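Local coordinates for DUF3863 domain-containing protein (Parabacteroides distasonis, PDB 3LM3) that is of unknown function but, as a putative glycoside hydrolase/deacetylase, probably acts on a carbohydrate substrate, at residues T31-V36 and K41-D46; N69-W74 and F322-E327; S228-H233 and G237-R242; E366-L371 and I415-L420. All coordinates share one frame; numbering follows the deposited sequence.

Contact 1 of 4, residues T31-V36 and K41-D46; sequences TTPWEV and KLHPRD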
# COMPACT_ATOMS: atom_id res chain seq x y z
N THR A 31 3.78 -0.50 20.15
CA THR A 31 4.65 -0.35 21.31
C THR A 31 6.12 -0.40 20.92
O THR A 31 6.97 0.08 21.66
CB THR A 31 4.38 -1.36 22.45
OG1 THR A 31 5.09 -2.59 22.23
CG2 THR A 31 2.88 -1.60 22.71
N THR A 32 6.42 -1.01 19.79
CA THR A 32 7.77 -1.07 19.20
C THR A 32 7.58 -1.09 17.68
O THR A 32 6.45 -1.35 17.21
CB THR A 32 8.57 -2.32 19.65
OG1 THR A 32 7.96 -3.50 19.08
CG2 THR A 32 8.63 -2.48 21.15
N PRO A 33 8.62 -0.81 16.87
CA PRO A 33 8.35 -0.56 15.47
C PRO A 33 7.88 -1.72 14.62
O PRO A 33 7.03 -1.53 13.75
CB PRO A 33 9.68 -0.02 14.93
CG PRO A 33 10.32 0.60 16.09
CD PRO A 33 9.95 -0.29 17.26
N TRP A 34 8.43 -2.92 14.86
CA TRP A 34 8.22 -4.06 13.95
C TRP A 34 7.80 -5.29 14.75
O TRP A 34 8.44 -6.36 14.70
CB TRP A 34 9.51 -4.37 13.17
CG TRP A 34 10.03 -3.27 12.26
CD1 TRP A 34 9.35 -2.22 11.76
CD2 TRP A 34 11.37 -3.17 11.74
NE1 TRP A 34 10.18 -1.45 10.95
CE2 TRP A 34 11.42 -2.02 10.93
CE3 TRP A 34 12.53 -3.94 11.88
CZ2 TRP A 34 12.58 -1.61 10.26
CZ3 TRP A 34 13.69 -3.53 11.22
CH2 TRP A 34 13.70 -2.38 10.42
N GLU A 35 6.74 -5.14 15.53
CA GLU A 35 6.27 -6.22 16.39
C GLU A 35 5.18 -7.00 15.65
O GLU A 35 3.99 -6.67 15.69
CB GLU A 35 5.89 -5.76 17.80
CG GLU A 35 4.88 -4.59 17.83
CD GLU A 35 4.69 -3.98 19.19
OE1 GLU A 35 5.46 -4.30 20.15
OE2 GLU A 35 3.74 -3.19 19.33
N VAL A 36 5.61 -8.05 14.98
CA VAL A 36 4.70 -8.90 14.20
C VAL A 36 3.91 -9.85 15.08
O VAL A 36 2.88 -10.37 14.65
CB VAL A 36 5.49 -9.71 13.16
CG1 VAL A 36 6.16 -8.79 12.10
CG2 VAL A 36 6.53 -10.64 13.77
N LYS A 41 9.60 -9.09 18.26
CA LYS A 41 9.82 -7.66 18.14
C LYS A 41 11.07 -7.49 17.32
O LYS A 41 12.17 -7.65 17.83
CB LYS A 41 9.94 -7.02 19.50
CG LYS A 41 8.72 -7.09 20.35
CD LYS A 41 9.02 -6.57 21.75
CE LYS A 41 7.79 -6.31 22.53
NZ LYS A 41 8.14 -5.90 23.93
N LEU A 42 10.92 -7.25 16.04
CA LEU A 42 12.07 -7.31 15.13
C LEU A 42 12.96 -6.05 15.22
O LEU A 42 14.09 -6.04 14.73
CB LEU A 42 11.62 -7.59 13.70
CG LEU A 42 10.70 -8.81 13.49
CD1 LEU A 42 10.03 -8.74 12.11
CD2 LEU A 42 11.51 -10.08 13.69
N HIS A 43 12.44 -5.00 15.85
CA HIS A 43 13.16 -3.75 16.07
C HIS A 43 13.18 -3.48 17.56
O HIS A 43 12.15 -3.63 18.23
CB HIS A 43 12.42 -2.63 15.36
CG HIS A 43 13.22 -1.37 15.23
ND1 HIS A 43 13.61 -0.63 16.33
CD2 HIS A 43 13.71 -0.74 14.14
CE1 HIS A 43 14.32 0.41 15.91
NE2 HIS A 43 14.38 0.37 14.59
N PRO A 44 14.33 -3.10 18.13
CA PRO A 44 14.45 -3.00 19.58
C PRO A 44 13.90 -1.75 20.25
O PRO A 44 13.81 -1.71 21.48
CB PRO A 44 15.99 -3.06 19.80
CG PRO A 44 16.53 -2.57 18.58
CD PRO A 44 15.63 -2.95 17.45
N ARG A 45 13.49 -0.75 19.47
CA ARG A 45 13.10 0.52 20.06
C ARG A 45 11.81 0.44 20.88
O ARG A 45 10.77 0.04 20.37
CB ARG A 45 12.94 1.58 18.99
CG ARG A 45 12.53 2.95 19.56
CD ARG A 45 11.90 3.76 18.46
NE ARG A 45 12.85 4.13 17.43
CZ ARG A 45 12.54 4.43 16.18
NH1 ARG A 45 11.29 4.35 15.72
NH2 ARG A 45 13.51 4.80 15.34
N ASP A 46 11.88 0.86 22.13
CA ASP A 46 10.73 0.95 23.03
C ASP A 46 10.03 2.28 22.77
O ASP A 46 10.58 3.35 23.05
CB ASP A 46 11.20 0.86 24.47
CG ASP A 46 10.10 1.05 25.49
OD1 ASP A 46 8.95 1.35 25.16
OD2 ASP A 46 10.36 0.90 26.72
O HOH W 1 5.42 -4.21 24.43
O HOH W 2 7.80 -1.16 24.18
O HOH W 3 9.79 -4.20 17.09
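T31 meets D46 through a water that donates to T31 O and, weakly, to D46 OD1, which is held chiefly by V48 N. A second water links T31 OG1 to K41 NZ. T32 lays its CB 3.3 Å from R45 O. A third water bonds T32 OG1, W34 N and H43 N. P33 puts CG over one face of the H43 ring, a CH-pi contact with CG 3.8 Å from the ring centroid. H43 ND1 accepts from R45 N in the ring plane, which helps set the turn of the ring. W34 meets H43 edge-to-face, with the planes at 89°: H43 CD2 lies over one face of the W34 ring, offset toward its rim. W34 O accepts from L42 N at 3.0 Å. E35 CG sits between the backbone N and the carbonyl carbon (chi1 53°), and the chain then runs extended beside K41. Its OE1 accepts from T31 OG1 and T32 OG1, at 2.7 and 2.8 Å, and its OE2 from T31 N. N79 and T77 also bind this carboxylate. V36 CG1 packs on L42 CD1. This is a loop pinched by one backbone bridge, E35 to K41, between strand 21-29 of the parallel sheet and helix 53-64.

Contact 2 of 4, residues N69-W74 and F322-E327; sequences NGRLTW and FGEFGE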
# COMPACT_ATOMS: atom_id res chain seq x y z
N ASN A 69 -16.02 15.14 6.39
CA ASN A 69 -16.54 13.81 6.08
C ASN A 69 -15.45 12.76 6.05
O ASN A 69 -15.72 11.59 5.74
CB ASN A 69 -17.31 13.83 4.73
CG ASN A 69 -18.61 14.60 4.82
OD1 ASN A 69 -18.88 15.49 4.00
ND2 ASN A 69 -19.40 14.29 5.81
N GLY A 70 -14.21 13.14 6.31
CA GLY A 70 -13.11 12.17 6.22
C GLY A 70 -13.11 11.17 7.35
O GLY A 70 -13.42 11.47 8.52
N ARG A 71 -12.75 9.93 7.00
CA ARG A 71 -12.49 8.91 8.01
C ARG A 71 -11.31 8.08 7.57
O ARG A 71 -10.89 8.11 6.39
CB ARG A 71 -13.72 8.06 8.29
CG ARG A 71 -14.26 7.37 7.07
CD ARG A 71 -15.25 8.29 6.32
NE ARG A 71 -15.99 7.55 5.33
CZ ARG A 71 -16.81 8.10 4.44
NH1 ARG A 71 -17.05 9.40 4.47
NH2 ARG A 71 -17.42 7.34 3.55
N LEU A 72 -10.73 7.39 8.54
CA LEU A 72 -9.47 6.67 8.36
C LEU A 72 -9.50 5.35 9.11
O LEU A 72 -10.42 5.06 9.88
CB LEU A 72 -8.32 7.56 8.79
CG LEU A 72 -8.26 8.06 10.23
CD1 LEU A 72 -7.90 6.96 11.24
CD2 LEU A 72 -7.28 9.27 10.34
N THR A 73 -8.48 4.54 8.89
CA THR A 73 -8.29 3.28 9.58
C THR A 73 -7.26 3.42 10.66
O THR A 73 -6.11 3.78 10.37
CB THR A 73 -7.85 2.22 8.57
OG1 THR A 73 -8.85 2.07 7.56
CG2 THR A 73 -7.58 0.87 9.22
N TRP A 74 -7.63 3.09 11.89
CA TRP A 74 -6.68 2.95 12.99
C TRP A 74 -6.21 1.52 13.01
O TRP A 74 -7.02 0.60 13.10
CB TRP A 74 -7.39 3.27 14.30
CG TRP A 74 -7.89 4.67 14.43
CD1 TRP A 74 -9.18 5.11 14.22
CD2 TRP A 74 -7.13 5.84 14.82
NE1 TRP A 74 -9.25 6.46 14.47
CE2 TRP A 74 -8.01 6.93 14.83
CE3 TRP A 74 -5.77 6.06 15.15
CZ2 TRP A 74 -7.61 8.22 15.18
CZ3 TRP A 74 -5.37 7.34 15.50
CH2 TRP A 74 -6.28 8.41 15.51
N PHE A 322 -9.66 2.11 4.69
CA PHE A 322 -9.18 1.03 3.81
C PHE A 322 -10.28 0.04 3.53
O PHE A 322 -10.49 -0.36 2.39
CB PHE A 322 -7.93 0.35 4.41
CG PHE A 322 -6.61 0.98 4.01
CD1 PHE A 322 -6.14 2.10 4.67
CD2 PHE A 322 -5.85 0.45 2.98
CE1 PHE A 322 -4.93 2.69 4.32
CE2 PHE A 322 -4.63 1.03 2.62
CZ PHE A 322 -4.18 2.15 3.28
N GLY A 323 -10.97 -0.41 4.58
CA GLY A 323 -12.01 -1.40 4.43
C GLY A 323 -13.16 -0.91 3.56
O GLY A 323 -13.70 -1.66 2.73
N GLU A 324 -13.58 0.34 3.74
CA GLU A 324 -14.71 0.90 2.94
C GLU A 324 -14.33 0.92 1.47
O GLU A 324 -15.12 0.57 0.59
CB GLU A 324 -15.02 2.34 3.33
CG GLU A 324 -15.87 2.57 4.47
CD GLU A 324 -16.10 4.09 4.49
OE1 GLU A 324 -15.23 4.79 5.01
OE2 GLU A 324 -17.05 4.58 3.85
N PHE A 325 -13.12 1.39 1.18
CA PHE A 325 -12.67 1.47 -0.20
C PHE A 325 -12.60 0.08 -0.82
O PHE A 325 -13.06 -0.12 -1.94
CB PHE A 325 -11.31 2.18 -0.32
CG PHE A 325 -10.77 2.13 -1.72
CD1 PHE A 325 -11.36 2.87 -2.74
CD2 PHE A 325 -9.74 1.25 -2.05
CE1 PHE A 325 -10.93 2.73 -4.06
CE2 PHE A 325 -9.31 1.10 -3.33
CZ PHE A 325 -9.87 1.86 -4.36
N GLY A 326 -12.00 -0.87 -0.13
CA GLY A 326 -11.93 -2.24 -0.66
C GLY A 326 -13.30 -2.80 -0.96
O GLY A 326 -13.48 -3.48 -1.97
N GLU A 327 -14.27 -2.54 -0.09
CA GLU A 327 -15.62 -3.04 -0.35
C GLU A 327 -16.30 -2.28 -1.48
O GLU A 327 -17.05 -2.90 -2.22
CB GLU A 327 -16.49 -3.06 0.90
CG GLU A 327 -16.05 -4.12 1.92
CD GLU A 327 -16.28 -5.54 1.45
OE1 GLU A 327 -17.00 -5.81 0.46
OE2 GLU A 327 -15.70 -6.43 2.09
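R71 and E324 form the charged part of the contact, a salt bridge made side-on. R71 NE gives its hydrogen to E324 OE1 at 2.9 Å. R71 NH2 gives one to E324 OE2 at 2.8 Å. Both bonds are nearly straight, and the guanidinium and carboxylate planes lie 19° apart. Each oxygen is approached on its syn side, so the two groups meet edge to edge, nearly coplanar. The R71 chain reaches this place by turning sharply at chi2, -87°, while E324 comes across it at about a right angle with an extended chain. A further edge of the guanidinium is used by N69 O, which accepts from R71 NH1 at 2.9 Å. R71 NH2 also bonds E13 O. E324, N69 O and E13 O thus hold the guanidinium in this conformer, one of two modelled for R71.

The neutral polar part is one bond. F322 N, at the start of the helix, donates to T73 OG1 at 3.0 Å. This hydroxyl also bonds E105, which in turn takes a bond from G323 N. T73 OG1 and E105 thus serve backbone N-H groups of the first turn.

Packing is slight: T73 OG1 lies at the edge of the F322 ring, near its plane.

Strand 73-76 is paired in parallel with strands 21-29 and 105-108. Helix 322-332 follows strand 318-320, which also pairs with 21-29. F322 packs on T24, S146 and M148, and F325 stacks on W281. The contact thus joins the start of this helix to strand 73-76 of the parallel sheet and the loop before it.

Contact 3 of 4, residues S228-H233 and G237-R242; sequences SGQTGH and GYNSRR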
# COMPACT_ATOMS: atom_id res chain seq x y z
N SER A 228 15.85 -0.37 -6.22
CA SER A 228 15.98 -1.08 -4.95
C SER A 228 16.71 -0.17 -3.99
O SER A 228 17.69 0.45 -4.39
CB SER A 228 16.78 -2.39 -5.14
OG SER A 228 16.83 -3.17 -3.95
N GLY A 229 16.24 -0.11 -2.75
CA GLY A 229 16.89 0.62 -1.68
C GLY A 229 16.91 2.14 -1.84
O GLY A 229 16.03 2.72 -2.49
N GLN A 230 17.93 2.79 -1.27
CA GLN A 230 17.91 4.23 -1.03
C GLN A 230 19.27 4.74 -0.60
O GLN A 230 20.09 3.96 -0.09
CB GLN A 230 16.92 4.55 0.08
CG GLN A 230 17.36 4.03 1.46
CD GLN A 230 16.60 4.68 2.60
OE1 GLN A 230 16.80 5.86 2.92
NE2 GLN A 230 15.71 3.92 3.23
N THR A 231 19.53 6.03 -0.79
CA THR A 231 20.72 6.67 -0.22
C THR A 231 20.38 7.42 1.07
O THR A 231 21.27 7.76 1.86
CB THR A 231 21.35 7.65 -1.17
OG1 THR A 231 20.38 8.65 -1.50
CG2 THR A 231 21.89 6.97 -2.44
N GLY A 232 19.10 7.70 1.28
CA GLY A 232 18.67 8.54 2.37
C GLY A 232 17.30 9.14 2.08
O GLY A 232 16.63 8.72 1.12
N HIS A 233 16.90 10.10 2.89
CA HIS A 233 15.56 10.70 2.80
C HIS A 233 15.56 12.08 2.10
O HIS A 233 14.49 12.62 1.86
CB HIS A 233 14.93 10.87 4.19
CG HIS A 233 14.60 9.59 4.89
ND1 HIS A 233 14.42 9.53 6.26
CD2 HIS A 233 14.42 8.33 4.43
CE1 HIS A 233 14.17 8.29 6.61
NE2 HIS A 233 14.16 7.54 5.52
N GLY A 237 19.20 12.71 -2.61
CA GLY A 237 19.36 11.28 -2.75
C GLY A 237 18.39 10.59 -3.67
O GLY A 237 17.62 11.24 -4.40
N TYR A 238 18.37 9.27 -3.61
CA TYR A 238 17.27 8.51 -4.18
C TYR A 238 16.65 7.61 -3.12
O TYR A 238 17.31 7.24 -2.14
CB TYR A 238 17.68 7.72 -5.44
CG TYR A 238 18.45 6.44 -5.22
CD1 TYR A 238 17.81 5.25 -4.98
CD2 TYR A 238 19.82 6.44 -5.28
CE1 TYR A 238 18.55 4.06 -4.79
CE2 TYR A 238 20.56 5.27 -5.12
CZ TYR A 238 19.92 4.10 -4.85
OH TYR A 238 20.68 2.92 -4.71
N ASN A 239 15.37 7.30 -3.29
CA ASN A 239 14.69 6.50 -2.31
C ASN A 239 13.55 5.78 -2.98
O ASN A 239 12.59 6.39 -3.47
CB ASN A 239 14.22 7.33 -1.12
CG ASN A 239 13.76 6.49 0.04
OD1 ASN A 239 12.94 5.60 -0.12
ND2 ASN A 239 14.31 6.77 1.24
N SER A 240 13.66 4.45 -3.02
CA SER A 240 12.65 3.62 -3.68
C SER A 240 11.26 3.60 -3.03
O SER A 240 10.32 3.06 -3.62
CB SER A 240 13.16 2.20 -3.80
OG SER A 240 13.25 1.63 -2.54
N ARG A 241 11.12 4.22 -1.86
CA ARG A 241 9.82 4.33 -1.19
C ARG A 241 9.19 5.70 -1.26
O ARG A 241 8.19 5.97 -0.58
CB ARG A 241 9.95 3.90 0.28
CG ARG A 241 10.38 2.45 0.45
CD ARG A 241 9.45 1.47 -0.26
NE ARG A 241 8.08 1.65 0.23
CZ ARG A 241 7.00 1.12 -0.33
NH1 ARG A 241 7.10 0.40 -1.45
NH2 ARG A 241 5.82 1.35 0.25
N ARG A 242 9.73 6.55 -2.13
CA ARG A 242 9.16 7.88 -2.29
C ARG A 242 7.85 7.92 -3.10
O ARG A 242 7.76 7.39 -4.22
CB ARG A 242 10.19 8.79 -2.95
CG ARG A 242 9.71 10.21 -3.10
CD ARG A 242 10.89 11.17 -3.29
NE ARG A 242 11.61 11.34 -2.03
CZ ARG A 242 12.86 10.94 -1.76
NH1 ARG A 242 13.65 10.40 -2.67
NH2 ARG A 242 13.36 11.12 -0.54
O HOH W 4 16.17 10.53 -1.07
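Y238, T231 and N239 carry most of the buried surface, and T231 meets Y238 directly. The methyl CG2 of T231 comes up to the Y238 ring at CE2, 3.4 Å away, with the two side chains crossing at about a right angle. One face of that ring lies over the backbone of Q230, and S228 O sits at its edge. R227 adds a cation-pi contact to the ring.

T231 bonds the backbone of Y238 twice, once through its own N and once through OG1. T231 N donates to Y238 O at 2.9 Å, and Y238 N donates to T231 OG1 at 3.0 Å. The hydroxyl sits between backbone N and carbonyl carbon (chi1 59°), which turns it to that N-H. G237 CA passes close to the same oxygen.

N239 pairs with Q230 in the single backbone bridge. Its ND2 donates to G232 O at 3.0 Å, in its own amide plane but from above the carbonyl plane. The other end of the amide, OD1, accepts from R241 N and makes an Asx turn. Both ends of the amide are thus held. ND2 also lies at the edge of the H233 ring.

In this conformer of G229, one of two modelled, S240 grips G229 O with both N and OG, each at 3.0 Å, from the same face of the carbonyl. A water joins G232 O to R242 NH2, while the main partner of R242 is D352, by a salt bridge.

Across the loop, then, direct hydrogen bonds from backbone and neutral side chains hold the two segments together. The charge of R242 is probably balanced mainly by D352, outside this pair.

Contact 4 of 4, residues E366-L371 and I415-L420; sequences EFRLAL and INQKAL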
# COMPACT_ATOMS: atom_id res chain seq x y z
N GLU A 366 -3.24 -11.21 -16.30
CA GLU A 366 -2.23 -12.11 -16.82
C GLU A 366 -0.79 -11.61 -16.77
O GLU A 366 0.11 -12.42 -16.84
CB GLU A 366 -2.61 -12.60 -18.20
CG GLU A 366 -3.77 -13.59 -18.14
CD GLU A 366 -4.10 -14.21 -19.50
OE1 GLU A 366 -4.61 -13.48 -20.38
OE2 GLU A 366 -3.84 -15.41 -19.66
N PHE A 367 -0.59 -10.29 -16.67
CA PHE A 367 0.76 -9.74 -16.53
C PHE A 367 0.72 -8.28 -16.10
O PHE A 367 -0.31 -7.60 -16.21
CB PHE A 367 1.57 -9.87 -17.82
CG PHE A 367 1.02 -9.08 -18.99
CD1 PHE A 367 0.10 -9.64 -19.86
CD2 PHE A 367 1.45 -7.78 -19.23
CE1 PHE A 367 -0.38 -8.91 -20.96
CE2 PHE A 367 0.95 -7.04 -20.32
CZ PHE A 367 0.03 -7.62 -21.18
N ARG A 368 1.88 -7.82 -15.63
CA ARG A 368 2.14 -6.38 -15.62
C ARG A 368 3.31 -6.09 -16.53
O ARG A 368 4.19 -6.94 -16.75
CB ARG A 368 2.38 -5.84 -14.20
CG ARG A 368 3.68 -6.30 -13.55
CD ARG A 368 3.94 -5.69 -12.20
NE ARG A 368 5.36 -5.71 -11.90
CZ ARG A 368 5.92 -5.29 -10.78
NH1 ARG A 368 5.18 -4.92 -9.74
NH2 ARG A 368 7.23 -5.26 -10.67
N LEU A 369 3.34 -4.86 -17.01
CA LEU A 369 4.32 -4.39 -17.97
C LEU A 369 4.61 -2.92 -17.71
O LEU A 369 3.68 -2.13 -17.63
CB LEU A 369 3.79 -4.54 -19.40
CG LEU A 369 4.57 -3.93 -20.56
CD1 LEU A 369 5.87 -4.72 -20.83
CD2 LEU A 369 3.72 -3.92 -21.85
N ALA A 370 5.89 -2.57 -17.66
CA ALA A 370 6.33 -1.16 -17.57
C ALA A 370 7.26 -0.80 -18.72
O ALA A 370 8.22 -1.54 -19.01
CB ALA A 370 7.07 -0.91 -16.27
N LEU A 371 7.00 0.35 -19.33
CA LEU A 371 7.82 0.90 -20.40
C LEU A 371 8.39 2.22 -19.89
O LEU A 371 7.67 3.01 -19.25
CB LEU A 371 6.96 1.15 -21.64
CG LEU A 371 6.21 -0.05 -22.21
CD1 LEU A 371 5.33 0.40 -23.40
CD2 LEU A 371 7.18 -1.13 -22.62
N ILE A 415 11.28 -10.04 -16.69
CA ILE A 415 12.03 -8.81 -16.49
C ILE A 415 11.43 -8.09 -15.28
O ILE A 415 10.22 -7.88 -15.22
CB ILE A 415 11.95 -7.87 -17.74
CG1 ILE A 415 12.49 -8.60 -18.99
CG2 ILE A 415 12.72 -6.57 -17.54
CD1 ILE A 415 12.46 -7.78 -20.26
N ASN A 416 12.30 -7.68 -14.35
CA ASN A 416 11.85 -6.97 -13.14
C ASN A 416 12.53 -5.61 -13.02
O ASN A 416 13.74 -5.50 -13.21
CB ASN A 416 12.09 -7.82 -11.90
CG ASN A 416 11.91 -7.03 -10.63
OD1 ASN A 416 12.87 -6.44 -10.13
ND2 ASN A 416 10.66 -6.95 -10.15
N GLN A 417 11.75 -4.59 -12.66
CA GLN A 417 12.20 -3.19 -12.64
C GLN A 417 13.41 -2.91 -11.77
O GLN A 417 14.14 -1.97 -12.06
CB GLN A 417 11.06 -2.27 -12.23
CG GLN A 417 10.60 -2.45 -10.78
CD GLN A 417 9.39 -1.61 -10.43
OE1 GLN A 417 9.20 -0.53 -11.00
NE2 GLN A 417 8.59 -2.07 -9.45
N LYS A 418 13.64 -3.70 -10.71
CA LYS A 418 14.76 -3.43 -9.83
C LYS A 418 16.10 -3.69 -10.53
O LYS A 418 17.15 -3.20 -10.08
CB LYS A 418 14.65 -4.25 -8.54
CG LYS A 418 13.33 -4.10 -7.81
CD LYS A 418 13.09 -2.67 -7.26
CE LYS A 418 11.71 -2.55 -6.71
NZ LYS A 418 11.48 -1.22 -6.04
N ALA A 419 16.07 -4.43 -11.63
CA ALA A 419 17.25 -4.56 -12.51
C ALA A 419 18.45 -5.20 -11.80
O ALA A 419 19.61 -4.79 -12.03
CB ALA A 419 17.64 -3.20 -13.12
N LEU A 420 18.18 -6.18 -10.96
CA LEU A 420 19.23 -6.81 -10.17
C LEU A 420 19.85 -8.01 -10.85
O LEU A 420 20.92 -8.43 -10.44
CB LEU A 420 18.74 -7.18 -8.78
CG LEU A 420 18.28 -5.96 -7.96
CD1 LEU A 420 17.77 -6.40 -6.62
CD2 LEU A 420 19.39 -4.93 -7.77
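The R368 guanidinium and the amides of N416 and Q417 are the flat groups that meet here. Neither amide lies squarely over the guanidinium or squarely at its rim; both come to it obliquely. The N416 amide is turned only 18° from the guanidinium plane, whereas the Q417 amide stands at 78° to it. The touching atoms are all nitrogens. R368 NH2 is 3.7 Å from Q417 NE2 and 3.9 Å from N416 ND2. No hydrogen bond crosses between the segments.

R368 extends from CG to NE, which carries its charged end from strand 367-374 to the loop. Q417 crosses it at about a right angle. N416 is fixed by its own turn: OD1 accepts from K418 N at 2.9 Å, an Asx turn. A type I turn runs from N416 to A419, closed by A419 N on N416 O at 3.0 Å.

The arginine is bonded by two acids and a backbone carbonyl. R368 NH2 forms salt bridges with D386 and D185, and NH1 bonds S187 O. N416 ND2 bonds the other oxygen of D185. W361 touches both R368 and Q417.

The touching nitrogens are all donors and do not bond one another. They are brought close by acceptors around them, of which D185 serves both R368 and N416. Its charge, with that of D386, probably balances the buried arginine.

How the contacts relate
From the N terminus, contact 1 comes first and closes a short loop between strand 21-29 and helix 53-64. Contact 2 then opens on strand 73-76 and closes 248 residues later on helix 322-332, so it spans more than half of the chain. Contact 3 falls within that span, a tight loop between helices 222-225 and 247-253; its centre is about 29 Å from that of contact 2, across the middle of the chain. Contact 4 follows in series, tying strand 367-374 of the antiparallel sheet to the later loop 415-420. No contacts cross. Contacts 3 and 4 touch, S228 N lying 3.7 Å from K418 CD, so the loop 228-233 packs on the loop 415-420 there.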